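Local coordinates for AceL NrdHF-1-1 Intein (Metagenome, PDB 6ZGQ), which is a naturally split class 3 intein that normally excises itself from a precursor and joins the flanking exteins, here in a splice-inactive variant, at residues Asp30-Phe35 against Lys139-Thr144; Ser43-Thr48 against Ser135-Ser140. One frame throughout, in Å; residues are numbered along the deposited sequence. Where two conformers were deposited one is given.

Interaction 1: Asp30-Phe35 against Lys139-Thr144; sequences DEVLQF and KSFVVT
Leu33 and Phe35 of strand 32-35 reach strand 140-144 through three hydrogen bonds spaced about Gln34 and Phe141, whose CA atoms approach to 3.9 Å in a single beta bridge. Val142 N donates to Leu33 O at 2.9 Å. On the other side of the bridge Phe35 N points almost straight at Ser140 O at 2.9 Å, yet stands well above that carbonyl's plane. The hydroxyl supplies the third bond: Ser140 OG, turned between its own N and carbonyl carbon (chi1 81°), donates to Phe35 O at 2.6 Å and lies in the plane of the Phe35 ring, at its edge.

Apolar packing completes the contact. Leu33 and Val142 lie side by side and point the same way, CD2 against CG2 at 3.6 Å, with Thr15 and Phe42 beside both. The neighbouring pair crosses obliquely, Val32 CG1 meeting Phe141 CB at 3.7 Å, and Val14 touches both residues.

All the touching residues are buried. With strand axes 125° apart, the two strands diverge after one bridge: a single antiparallel bridge between steeply crossed strands, consistent with the curled all-beta HINT fold of inteins.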
ATOM      1  N   ASP A  30      17.286   3.264   2.017  1.00 10.13           N
ATOM      2  CA  ASP A  30      16.201   4.179   2.432  1.00  9.77           C
ATOM      3  C   ASP A  30      15.580   3.683   3.744  1.00  9.41           C
ATOM      4  O   ASP A  30      15.613   2.483   4.022  1.00  9.58           O
ATOM      5  CB  ASP A  30      15.121   4.322   1.347  1.00  9.95           C
ATOM      6  CG  ASP A  30      15.541   5.245   0.224  1.00 10.40           C
ATOM      7  OD1 ASP A  30      15.930   6.386   0.518  1.00 11.15           O
ATOM      8  OD2 ASP A  30      15.502   4.814  -0.946  1.00 11.45           O
ATOM      9  N   GLU A  31      15.036   4.617   4.525  1.00  9.02           N
ATOM     10  CA  GLU A  31      14.366   4.344   5.804  1.00  9.15           C
ATOM     11  C   GLU A  31      12.856   4.522   5.609  1.00  8.55           C
ATOM     12  O   GLU A  31      12.352   5.651   5.716  1.00  8.97           O
ATOM     13  CB  GLU A  31      14.900   5.293   6.883  1.00 10.96           C
ATOM     14  CG  GLU A  31      16.403   5.190   7.066  1.00 12.30           C
ATOM     15  CD  GLU A  31      16.920   6.153   8.111  1.00 15.42           C
ATOM     16  OE1 GLU A  31      17.157   7.333   7.774  1.00 19.06           O
ATOM     17  OE2 GLU A  31      17.086   5.724   9.268  1.00 20.27           O
ATOM     18  N   VAL A  32      12.162   3.408   5.364  0.77  7.63           N
ATOM     19  CA  VAL A  32      10.747   3.388   4.958  0.77  7.56           C
ATOM     20  C   VAL A  32       9.870   3.258   6.200  0.77  7.73           C
ATOM     21  O   VAL A  32      10.199   2.458   7.087  0.77  8.20           O
ATOM     22  CB  VAL A  32      10.476   2.201   3.991  0.77  7.02           C
ATOM     23  CG1 VAL A  32       8.992   2.044   3.679  0.77  6.98           C
ATOM     24  CG2 VAL A  32      11.273   2.371   2.702  0.77  7.00           C
ATOM     25  N   LEU A  33       8.779   4.031   6.256  1.00  7.89           N
ATOM     26  CA  LEU A  33       7.786   3.913   7.341  1.00  8.56           C
ATOM     27  C   LEU A  33       7.014   2.610   7.136  1.00  9.20           C
ATOM     28  O   LEU A  33       6.199   2.517   6.202  1.00  8.96           O
ATOM     29  CB  LEU A  33       6.828   5.113   7.347  1.00  8.54           C
ATOM     30  CG  LEU A  33       5.838   5.164   8.518  1.00  8.79           C
ATOM     31  CD1 LEU A  33       6.572   5.175   9.851  1.00  8.35           C
ATOM     32  CD2 LEU A  33       4.915   6.365   8.407  1.00  8.76           C
ATOM     33  N   GLN A  34       7.317   1.607   7.969  1.00  9.90           N
ATOM     34  CA  GLN A  34       6.623   0.315   7.951  1.00 10.59           C
ATOM     35  C   GLN A  34       5.549   0.329   9.034  1.00 10.82           C
ATOM     36  O   GLN A  34       5.601   1.173   9.936  1.00 10.91           O
ATOM     37  CB  GLN A  34       7.602  -0.862   8.120  1.00 10.90           C
ATOM     38  CG  GLN A  34       8.189  -1.040   9.511  1.00 11.59           C
ATOM     39  CD  GLN A  34       8.631  -2.464   9.755  1.00 12.55           C
ATOM     40  OE1 GLN A  34       9.126  -3.135   8.851  1.00 12.18           O
ATOM     41  NE2 GLN A  34       8.438  -2.945  10.974  1.00 13.36           N
ATOM     42  N   PHE A  35       4.579  -0.579   8.891  1.00 11.12           N
ATOM     43  CA  PHE A  35       3.508  -0.850   9.858  1.00 12.52           C
ATOM     44  C   PHE A  35       3.573  -2.352  10.170  1.00 15.08           C
ATOM     45  O   PHE A  35       3.444  -3.181   9.257  1.00 13.39           O
ATOM     46  CB  PHE A  35       2.157  -0.447   9.250  1.00 12.17           C
ATOM     47  CG  PHE A  35       0.962  -0.667  10.147  1.00 13.42           C
ATOM     48  CD1 PHE A  35       0.722   0.161  11.232  1.00 14.22           C
ATOM     49  CD2 PHE A  35       0.051  -1.678   9.870  1.00 13.65           C
ATOM     50  CE1 PHE A  35      -0.391  -0.024  12.036  1.00 15.64           C
ATOM     51  CE2 PHE A  35      -1.062  -1.872  10.671  1.00 14.47           C
ATOM     52  CZ  PHE A  35      -1.281  -1.047  11.758  1.00 16.08           C
ATOM     53  N   LYS A 139       5.990  -6.323   7.081  1.00 12.57           N
ATOM     54  CA  LYS A 139       5.183  -6.906   5.983  1.00 11.83           C
ATOM     55  C   LYS A 139       4.185  -5.908   5.386  1.00 10.15           C
ATOM     56  O   LYS A 139       3.354  -6.307   4.561  1.00  9.40           O
ATOM     57  CB  LYS A 139       4.442  -8.180   6.425  1.00 13.76           C
ATOM     58  CG  LYS A 139       5.324  -9.309   6.953  1.00 16.38           C
ATOM     59  CD  LYS A 139       4.530 -10.581   7.254  1.00 20.14           C
ATOM     60  CE  LYS A 139       3.545 -10.441   8.412  1.00 23.99           C
ATOM     61  NZ  LYS A 139       4.196 -10.321   9.748  1.00 27.86           N
ATOM     62  N   SER A 140       4.267  -4.635   5.794  1.00  9.93           N
ATOM     63  CA  SER A 140       3.445  -3.546   5.228  1.00 10.14           C
ATOM     64  C   SER A 140       4.132  -2.201   5.479  1.00  9.94           C
ATOM     65  O   SER A 140       4.910  -2.091   6.437  1.00 10.45           O
ATOM     66  CB  SER A 140       2.034  -3.562   5.815  1.00  9.77           C
ATOM     67  OG  SER A 140       1.992  -2.943   7.090  1.00 10.33           O
ATOM     68  N   PHE A 141       3.858  -1.211   4.620  1.00  9.93           N
ATOM     69  CA  PHE A 141       4.478   0.131   4.702  1.00  9.67           C
ATOM     70  C   PHE A 141       3.491   1.207   4.230  1.00  8.69           C
ATOM     71  O   PHE A 141       2.429   0.874   3.697  1.00  8.36           O
ATOM     72  CB  PHE A 141       5.814   0.177   3.934  1.00 10.38           C
ATOM     73  CG  PHE A 141       5.705  -0.190   2.474  1.00 10.98           C
ATOM     74  CD1 PHE A 141       5.358   0.762   1.533  1.00 12.22           C
ATOM     75  CD2 PHE A 141       5.945  -1.488   2.048  1.00 12.84           C
ATOM     76  CE1 PHE A 141       5.251   0.430   0.193  1.00 10.37           C
ATOM     77  CE2 PHE A 141       5.840  -1.823   0.712  1.00 11.14           C
ATOM     78  CZ  PHE A 141       5.485  -0.866  -0.216  1.00 11.28           C
ATOM     79  N   VAL A 142       3.837   2.476   4.466  1.00  7.55           N
ATOM     80  CA  VAL A 142       2.947   3.627   4.225  1.00  7.15           C
ATOM     81  C   VAL A 142       3.275   4.236   2.855  1.00  7.44           C
ATOM     82  O   VAL A 142       4.451   4.489   2.554  1.00  7.57           O
ATOM     83  CB  VAL A 142       3.058   4.678   5.371  1.00  6.01           C
ATOM     84  CG1 VAL A 142       2.155   5.886   5.141  1.00  6.02           C
ATOM     85  CG2 VAL A 142       2.708   4.045   6.711  1.00  5.28           C
ATOM     86  N   VAL A 143       2.239   4.419   2.032  1.00  7.64           N
ATOM     87  CA  VAL A 143       2.336   5.093   0.722  1.00  7.82           C
ATOM     88  C   VAL A 143       1.518   6.389   0.780  1.00  8.10           C
ATOM     89  O   VAL A 143       0.557   6.469   1.559  1.00  8.30           O
ATOM     90  CB  VAL A 143       1.842   4.194  -0.445  1.00  7.66           C
ATOM     91  CG1 VAL A 143       2.787   3.021  -0.678  1.00  7.67           C
ATOM     92  CG2 VAL A 143       0.422   3.688  -0.219  1.00  7.65           C
ATOM     93  N   THR A 144       1.929   7.385  -0.015  1.00  8.49           N
ATOM     94  CA  THR A 144       1.246   8.682  -0.164  1.00  8.84           C
ATOM     95  C   THR A 144       0.734   8.801  -1.609  1.00  9.47           C
ATOM     96  O   THR A 144       1.517   8.601  -2.546  1.00  9.62           O
ATOM     97  CB  THR A 144       2.226   9.818   0.152  1.00  8.93           C
ATOM     98  OG1 THR A 144       2.908   9.472   1.358  1.00  9.07           O
ATOM     99  CG2 THR A 144       1.514  11.167   0.302  1.00  8.72           C
TER

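Interaction 2: Ser43-Thr48 against Ser135-Ser140; sequences SYTNPT and SVPGKS
The Thr45 and Val136 side chains cross at about a right angle, and the segment 135-140 is laid against the segment 43-48 around them. In the conformer described, Thr45 turns OG1 between its backbone N and carbonyl carbon (chi1 56°), which brings that oxygen 3.9 Å from Val136 CG1. The same oxygen lies 4.0 Å from Pro137 CD, and here the two side chains slide past each other in opposite directions. These are carbon contacts at the flank of the hydroxyl; its polar partner is Gln34 OE1, an atom that also accepts the N-H of Gly138. One buried amide oxygen thus ties the threonine to the turn against which it packs.

Further along, Val136 CG1 continues over the chain to Pro47, meeting its CA at 4.0 Å. Pro47 CA also sits 3.2 Å from Ser135 O, a CA-H...O contact with an angle of 126° at the hydrogen, and Pro47 CB lies 3.6 Å from Ser135 O. Ser135 O is then gripped by a true hydrogen bond from Thr48 N, 2.9 Å long. Thr48 OG1 comes over Ser135 CB at 3.5 Å, whereas Ser135 OG is bonded to Ser156 O.

Val136 to Lys139 form a type I beta turn closed by Lys139 N on Val136 O; the residues that touch 43-48 are Ser135, just before it, and Val136 and Pro137, its first two. The contact lies where strand 128-135 ends and the chain bends back into strand 140-144. On the other segment, strand 42-45 leads through Asn46-Thr48 to strand 49-55. Strand 32-35 runs alongside: Val32 touches Pro47, and Gln34 touches both Val136 and Pro137.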
ATOM      1  N   SER A  43       7.288   2.120  12.470  1.00 12.80           N
ATOM      2  CA  SER A  43       8.736   2.344  12.638  1.00 12.57           C
ATOM      3  C   SER A  43       9.398   2.500  11.267  1.00 11.63           C
ATOM      4  O   SER A  43       8.792   2.101  10.267  1.00 11.73           O
ATOM      5  CB  SER A  43       9.384   1.197  13.421  1.00 12.50           C
ATOM      6  OG  SER A  43       9.136  -0.063  12.817  1.00 13.70           O
ATOM      7  N   TYR A  44      10.588   3.115  11.227  1.00 11.16           N
ATOM      8  CA  TYR A  44      11.390   3.228   9.999  1.00 11.23           C
ATOM      9  C   TYR A  44      12.390   2.054   9.964  1.00 11.55           C
ATOM     10  O   TYR A  44      13.095   1.809  10.950  1.00 11.93           O
ATOM     11  CB  TYR A  44      12.092   4.596   9.895  1.00 11.18           C
ATOM     12  CG  TYR A  44      11.142   5.773   9.926  1.00 11.56           C
ATOM     13  CD1 TYR A  44      10.506   6.212   8.770  1.00 11.58           C
ATOM     14  CD2 TYR A  44      10.869   6.440  11.114  1.00 12.93           C
ATOM     15  CE1 TYR A  44       9.630   7.282   8.795  1.00 11.95           C
ATOM     16  CE2 TYR A  44      10.000   7.518  11.146  1.00 12.74           C
ATOM     17  CZ  TYR A  44       9.383   7.936   9.984  1.00 12.20           C
ATOM     18  OH  TYR A  44       8.516   8.999  10.004  1.00 13.23           O
ATOM     19  N   THR A  45      12.404   1.320   8.847  0.99 11.77           N
ATOM     20  CA  THR A  45      13.294   0.167   8.619  0.99 11.96           C
ATOM     21  C   THR A  45      13.787   0.231   7.169  0.99 10.76           C
ATOM     22  O   THR A  45      13.148   0.881   6.345  0.99  9.57           O
ATOM     23  CB  THR A  45      12.548  -1.174   8.802  0.99 12.94           C
ATOM     24  OG1 THR A  45      11.420  -1.193   7.922  0.99 13.11           O
ATOM     25  CG2 THR A  45      12.069  -1.378  10.241  0.99 12.27           C
ATOM     26  N   ASN A  46      14.914  -0.424   6.883  1.00 10.26           N
ATOM     27  CA  ASN A  46      15.438  -0.552   5.512  1.00 10.18           C
ATOM     28  C   ASN A  46      14.650  -1.667   4.819  1.00 10.30           C
ATOM     29  O   ASN A  46      14.376  -2.703   5.428  1.00 10.46           O
ATOM     30  CB  ASN A  46      16.949  -0.826   5.518  1.00 10.58           C
ATOM     31  CG  ASN A  46      17.728   0.271   6.210  1.00 10.73           C
ATOM     32  OD1 ASN A  46      17.932   1.355   5.662  1.00 11.60           O
ATOM     33  ND2 ASN A  46      18.146   0.003   7.434  1.00 12.70           N
ATOM     34  N   PRO A  47      14.239  -1.453   3.550  1.00  9.44           N
ATOM     35  CA  PRO A  47      13.709  -2.568   2.759  1.00  9.54           C
ATOM     36  C   PRO A  47      14.797  -3.632   2.596  1.00  9.93           C
ATOM     37  O   PRO A  47      15.971  -3.267   2.523  1.00 10.22           O
ATOM     38  CB  PRO A  47      13.360  -1.943   1.397  1.00  9.10           C
ATOM     39  CG  PRO A  47      13.446  -0.461   1.574  1.00  8.80           C
ATOM     40  CD  PRO A  47      14.241  -0.178   2.819  1.00  8.50           C
ATOM     41  N   THR A  48      14.402  -4.911   2.566  1.00  9.87           N
ATOM     42  CA  THR A  48      15.316  -6.050   2.369  1.00 10.35           C
ATOM     43  C   THR A  48      15.337  -6.490   0.893  1.00 10.47           C
ATOM     44  O   THR A  48      16.267  -7.177   0.483  1.00 10.46           O
ATOM     45  CB  THR A  48      14.934  -7.247   3.262  1.00 10.41           C
ATOM     46  OG1 THR A  48      13.620  -7.680   2.911  1.00 10.36           O
ATOM     47  CG2 THR A  48      14.987  -6.869   4.746  1.00 10.55           C
ATOM     48  N   SER A 135      10.047  -5.289   0.184  1.00  9.84           N
ATOM     49  CA  SER A 135       9.900  -6.165   1.351  1.00 10.12           C
ATOM     50  C   SER A 135      10.420  -5.409   2.577  1.00 10.31           C
ATOM     51  O   SER A 135      11.518  -4.841   2.519  1.00  9.93           O
ATOM     52  CB  SER A 135      10.662  -7.473   1.141  1.00 10.92           C
ATOM     53  OG  SER A 135      10.232  -8.095  -0.064  1.00 12.65           O
ATOM     54  N   VAL A 136       9.604  -5.360   3.635  1.00 10.60           N
ATOM     55  CA  VAL A 136       9.994  -4.834   4.962  1.00 11.13           C
ATOM     56  C   VAL A 136       9.595  -5.854   6.040  1.00 11.36           C
ATOM     57  O   VAL A 136       8.607  -6.562   5.878  1.00 11.84           O
ATOM     58  CB  VAL A 136       9.359  -3.446   5.251  1.00 11.31           C
ATOM     59  CG1 VAL A 136      10.061  -2.354   4.463  1.00 11.55           C
ATOM     60  CG2 VAL A 136       7.863  -3.434   4.966  1.00 10.97           C
ATOM     61  N   PRO A 137      10.369  -5.956   7.140  1.00 12.60           N
ATOM     62  CA  PRO A 137      10.072  -6.911   8.221  1.00 12.75           C
ATOM     63  C   PRO A 137       8.614  -6.934   8.724  1.00 12.90           C
ATOM     64  O   PRO A 137       8.086  -8.007   9.007  1.00 13.82           O
ATOM     65  CB  PRO A 137      10.999  -6.446   9.343  1.00 13.25           C
ATOM     66  CG  PRO A 137      12.176  -5.870   8.628  1.00 13.20           C
ATOM     67  CD  PRO A 137      11.603  -5.192   7.410  1.00 12.33           C
ATOM     68  N   GLY A 138       7.989  -5.761   8.834  1.00 12.47           N
ATOM     69  CA  GLY A 138       6.612  -5.623   9.333  1.00 12.27           C
ATOM     70  C   GLY A 138       5.563  -6.097   8.333  1.00 12.64           C
ATOM     71  O   GLY A 138       4.391  -6.219   8.703  1.00 14.41           O
ATOM     72  N   LYS A 139       5.990  -6.323   7.081  1.00 12.57           N
ATOM     73  CA  LYS A 139       5.183  -6.906   5.983  1.00 11.83           C
ATOM     74  C   LYS A 139       4.185  -5.908   5.386  1.00 10.15           C
ATOM     75  O   LYS A 139       3.354  -6.307   4.561  1.00  9.40           O
ATOM     76  CB  LYS A 139       4.442  -8.180   6.425  1.00 13.76           C
ATOM     77  CG  LYS A 139       5.324  -9.309   6.953  1.00 16.38           C
ATOM     78  CD  LYS A 139       4.530 -10.581   7.254  1.00 20.14           C
ATOM     79  CE  LYS A 139       3.545 -10.441   8.412  1.00 23.99           C
ATOM     80  NZ  LYS A 139       4.196 -10.321   9.748  1.00 27.86           N
ATOM     81  N   SER A 140       4.267  -4.635   5.794  1.00  9.93           N
ATOM     82  CA  SER A 140       3.445  -3.546   5.228  1.00 10.14           C
ATOM     83  C   SER A 140       4.132  -2.201   5.479  1.00  9.94           C
ATOM     84  O   SER A 140       4.910  -2.091   6.437  1.00 10.45           O
ATOM     85  CB  SER A 140       2.034  -3.562   5.815  1.00  9.77           C
ATOM     86  OG  SER A 140       1.992  -2.943   7.090  1.00 10.33           O
TER

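Both contacts end on one continuous piece of chain, Ser135 with the turn 136-139 and the strand 140-144 that follows it. Interaction 1 fixes strand 32-35, interaction 2 the end of strand 42-45 and the loop after it. Interaction 1 is the inner one, wholly buried, with backbone and hydroxyl bonds flanked by apolar pairs. Interaction 2, about 6 Å away between centres, is partly open to solvent; it depends on a single backbone bond and on Val136, prolines and threonines packing by their flanks. The two are joined through the strand pair itself, where Gln34 N probably bonds Ser43 O and so pairs strand 32-35 with strand 42-45.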